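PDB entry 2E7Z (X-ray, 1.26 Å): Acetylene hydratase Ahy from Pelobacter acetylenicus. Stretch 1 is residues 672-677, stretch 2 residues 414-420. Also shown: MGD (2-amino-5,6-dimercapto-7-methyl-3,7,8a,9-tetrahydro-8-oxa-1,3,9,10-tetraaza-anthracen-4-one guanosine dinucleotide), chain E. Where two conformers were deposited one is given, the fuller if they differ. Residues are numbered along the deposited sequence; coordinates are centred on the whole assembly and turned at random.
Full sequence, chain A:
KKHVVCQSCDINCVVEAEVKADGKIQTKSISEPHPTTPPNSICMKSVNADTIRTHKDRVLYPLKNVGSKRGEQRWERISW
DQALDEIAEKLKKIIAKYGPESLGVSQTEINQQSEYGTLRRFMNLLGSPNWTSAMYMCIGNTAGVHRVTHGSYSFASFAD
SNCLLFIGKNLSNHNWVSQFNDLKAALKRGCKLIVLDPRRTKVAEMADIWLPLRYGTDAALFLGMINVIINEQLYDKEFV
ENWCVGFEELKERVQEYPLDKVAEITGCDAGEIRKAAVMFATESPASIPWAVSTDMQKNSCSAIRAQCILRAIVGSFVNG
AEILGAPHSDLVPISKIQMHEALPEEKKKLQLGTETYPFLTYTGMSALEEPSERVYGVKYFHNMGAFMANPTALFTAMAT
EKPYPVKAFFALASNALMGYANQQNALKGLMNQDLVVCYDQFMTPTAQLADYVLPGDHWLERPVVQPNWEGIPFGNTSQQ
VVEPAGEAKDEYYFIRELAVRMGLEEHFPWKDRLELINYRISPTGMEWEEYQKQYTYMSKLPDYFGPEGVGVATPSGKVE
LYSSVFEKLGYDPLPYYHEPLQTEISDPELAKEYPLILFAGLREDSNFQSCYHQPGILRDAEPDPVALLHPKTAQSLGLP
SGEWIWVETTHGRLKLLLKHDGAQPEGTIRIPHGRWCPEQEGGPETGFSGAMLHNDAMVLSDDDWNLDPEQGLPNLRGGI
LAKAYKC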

# COMPACT_ATOMS: atom_id res chain seq x y z
N PRO A 672 -0.37 -12.04 12.41
CA PRO A 672 -1.22 -11.52 11.34
C PRO A 672 -1.32 -10.00 11.42
O PRO A 672 -1.11 -9.43 12.49
CB PRO A 672 -2.58 -12.12 11.68
CG PRO A 672 -2.59 -12.14 13.19
CD PRO A 672 -1.15 -12.46 13.59
N HIS A 673 -1.65 -9.36 10.31
CA HIS A 673 -2.03 -7.96 10.36
C HIS A 673 -3.53 -7.80 10.23
O HIS A 673 -4.16 -8.46 9.40
CB HIS A 673 -1.41 -7.19 9.20
CG HIS A 673 -1.98 -5.82 9.02
ND1 HIS A 673 -1.83 -4.83 9.96
CD2 HIS A 673 -2.70 -5.28 8.01
CE1 HIS A 673 -2.43 -3.73 9.54
NE2 HIS A 673 -2.97 -3.97 8.36
N GLY A 674 -4.09 -6.88 11.02
CA GLY A 674 -5.44 -6.43 10.77
C GLY A 674 -6.48 -7.12 11.60
O GLY A 674 -7.66 -6.90 11.40
N ARG A 675 -6.06 -7.97 12.53
CA ARG A 675 -7.02 -8.76 13.29
C ARG A 675 -7.70 -7.97 14.41
O ARG A 675 -7.03 -7.34 15.23
CB ARG A 675 -6.33 -10.00 13.86
CG ARG A 675 -6.13 -11.06 12.83
CD ARG A 675 -7.48 -11.78 12.68
NE ARG A 675 -7.47 -12.74 11.63
CZ ARG A 675 -8.44 -13.61 11.40
NH1 ARG A 675 -9.51 -13.67 12.18
NH2 ARG A 675 -8.29 -14.44 10.39
N TRP A 676 -9.03 -7.99 14.41
CA TRP A 676 -9.80 -7.48 15.52
C TRP A 676 -11.12 -8.23 15.53
O TRP A 676 -11.34 -9.08 14.67
CB TRP A 676 -9.99 -5.95 15.46
CG TRP A 676 -10.76 -5.44 14.25
CD1 TRP A 676 -10.35 -5.45 12.94
CD2 TRP A 676 -12.05 -4.82 14.28
NE1 TRP A 676 -11.31 -4.85 12.15
CE2 TRP A 676 -12.37 -4.49 12.94
CE3 TRP A 676 -12.98 -4.54 15.30
CZ2 TRP A 676 -13.58 -3.87 12.59
CZ3 TRP A 676 -14.18 -3.91 14.97
CH2 TRP A 676 -14.48 -3.60 13.61
N CYS A 677 -12.00 -7.90 16.47
CA CYS A 677 -13.16 -8.74 16.80
C CYS A 677 -14.43 -7.89 16.81
O CYS A 677 -14.87 -7.45 17.87
CB CYS A 677 -12.93 -9.36 18.18
SG CYS A 677 -11.24 -10.07 18.45
PB MGD E . -7.39 -1.06 6.64
O1B MGD E . -6.37 -0.47 7.60
O2B MGD E . -7.98 -2.38 6.92
O3B MGD E . -6.79 -1.16 5.15
O3A MGD E . -4.61 -0.19 4.37
PA MGD E . -6.20 -0.05 4.16
O1A MGD E . -6.63 -0.50 2.79
O2A MGD E . -6.54 1.33 4.63
O5' MGD E . -8.56 0.04 6.52
C5' MGD E . -9.44 -0.01 5.42
C4' MGD E . -10.78 0.51 5.91
O4' MGD E . -11.59 0.76 4.75
C3' MGD E . -11.58 -0.50 6.71
O3' MGD E . -11.91 0.06 7.99
C2' MGD E . -12.84 -0.82 5.88
O2' MGD E . -14.05 -1.07 6.63
C1' MGD E . -12.97 0.44 5.07
N9 MGD E . -13.62 0.31 3.76
C8 MGD E . -13.50 -0.71 2.87
N7 MGD E . -14.16 -0.43 1.73
C5 MGD E . -14.65 0.82 1.86
C6 MGD E . -15.43 1.74 1.06
O6 MGD E . -15.81 1.43 -0.09
N1 MGD E . -15.69 2.94 1.60
C2 MGD E . -15.38 3.30 2.84
N2 MGD E . -15.71 4.56 3.27
N3 MGD E . -14.67 2.51 3.64
C4 MGD E . -14.29 1.30 3.19
C10 MGD E . -3.93 -1.18 3.60
C11 MGD E . -2.45 -0.87 3.71
O11 MGD E . -2.10 -1.11 5.07
C12 MGD E . -1.66 -1.76 2.78
S12 MGD E . -2.11 -1.81 1.13
C13 MGD E . -0.60 -2.45 3.22
S13 MGD E . 0.24 -3.56 2.24
C14 MGD E . -0.07 -2.32 4.62
N15 MGD E . -0.30 -3.51 5.41
C16 MGD E . 0.06 -3.39 6.72
C17 MGD E . 0.57 -4.49 7.54
O17 MGD E . 0.70 -5.64 7.06
N18 MGD E . 0.89 -4.22 8.82
C19 MGD E . 0.77 -2.99 9.38
N19 MGD E . 1.10 -2.78 10.67
N20 MGD E . 0.29 -1.95 8.69
C21 MGD E . -0.05 -2.08 7.40
N22 MGD E . -0.49 -1.02 6.72
C23 MGD E . -0.69 -1.08 5.28
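Stretch 2 (414-420) SNALMGY

Residues 414-420 meet 672-677 in a small, fully buried loop-to-loop contact, 207 Å² summed over both sides, that turns on one methionine and has no hydrogen bond across it. Both segments lack regular helix or strand, so there is no axis from which to take a crossing angle; the CA atoms come nearest at Gly674 and Met418, 6.7 Å apart. The chains run in broadly opposite senses: His673 meets Met418 and Gly419, while the later Trp676 reaches back to the earlier Asn415.

From Ala416 to Gly419 the second stretch is compactly turned, with phi/psi near -56/-36 and -50/-39 at Ala416 and Leu417, then -107/6 and -105/6 at Met418 and Gly419. Local backbone bonds brace it: Met418 N donates to Asn415 O at 2.9 Å and Gly419 N to Ala416 O at 3.2 Å. This turn directs the CA-to-CB bond of Met418 toward stretch 1, while Leu417 stays out of reach.

With chi1 m, chi2 t and chi3 p, the Met418 side chain brings its methyl to the opposing backbone: CE lies 3.5 Å from Gly674 O and 3.7 Å from Arg675 O. The same CE packs 3.7 Å from Trp676 CD1, and Met418 SD sits 4.7 Å from the centroid of the five-membered ring, obliquely. Arg675 O, facing a methyl, finds no polar partner in the model. Gly674, at phi/psi 97/6, is called for by its own backbone, since a CB would jam against the preceding carbonyl.

His673 presents its ring edge to the turn, CE1 lying 3.1 Å from Met418 O, while MGD N18 lies over one face. Further along, Asn415 ND2 is 4.3 Å from Trp676 NE1, both satisfied elsewhere in the structure. Stretch 2 also hydrogen-bonds MGD: Asn415 N donates to MGD O5' at 3.0 Å, and MGD N22 donates to Gly419 O at 2.9 Å.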

# COMPACT_ATOMS: atom_id res chain seq x y z
N SER A 414 -9.99 4.06 6.00
CA SER A 414 -8.71 3.77 6.61
C SER A 414 -8.88 3.53 8.10
O SER A 414 -9.30 4.43 8.85
CB SER A 414 -7.75 4.97 6.35
OG SER A 414 -6.54 4.85 7.11
N ASN A 415 -8.59 2.29 8.52
CA ASN A 415 -8.61 1.96 9.94
C ASN A 415 -7.25 2.34 10.50
O ASN A 415 -6.43 1.52 10.87
CB ASN A 415 -8.93 0.47 10.09
CG ASN A 415 -9.01 0.02 11.52
OD1 ASN A 415 -9.18 0.80 12.45
ND2 ASN A 415 -8.97 -1.30 11.69
N ALA A 416 -7.05 3.66 10.55
CA ALA A 416 -5.75 4.27 10.82
C ALA A 416 -5.11 3.85 12.13
O ALA A 416 -3.89 3.68 12.20
CB ALA A 416 -5.86 5.82 10.74
N LEU A 417 -5.91 3.63 13.18
CA LEU A 417 -5.35 3.15 14.44
C LEU A 417 -4.44 1.93 14.20
O LEU A 417 -3.42 1.77 14.87
CB LEU A 417 -6.48 2.80 15.42
CG LEU A 417 -6.01 2.17 16.72
CD1 LEU A 417 -5.20 3.14 17.57
CD2 LEU A 417 -7.23 1.67 17.48
N MET A 418 -4.86 1.06 13.29
CA MET A 418 -4.23 -0.24 13.10
C MET A 418 -3.40 -0.35 11.83
O MET A 418 -2.91 -1.45 11.52
CB MET A 418 -5.32 -1.35 13.09
CG MET A 418 -5.95 -1.64 14.47
SD MET A 418 -7.40 -2.73 14.42
CE MET A 418 -6.89 -4.11 13.37
N GLY A 419 -3.26 0.77 11.11
CA GLY A 419 -2.79 0.72 9.72
C GLY A 419 -1.36 1.16 9.53
O GLY A 419 -0.88 1.27 8.39
N TYR A 420 -0.64 1.41 10.64
CA TYR A 420 0.74 1.89 10.57
C TYR A 420 1.59 1.06 11.54
O TYR A 420 1.42 -0.15 11.61
CB TYR A 420 0.81 3.41 10.80
CG TYR A 420 -0.02 4.19 9.79
CD1 TYR A 420 -1.38 4.45 10.02
CD2 TYR A 420 0.56 4.64 8.59
CE1 TYR A 420 -2.15 5.15 9.09
CE2 TYR A 420 -0.20 5.38 7.67
CZ TYR A 420 -1.55 5.62 7.93
OH TYR A 420 -2.26 6.31 7.00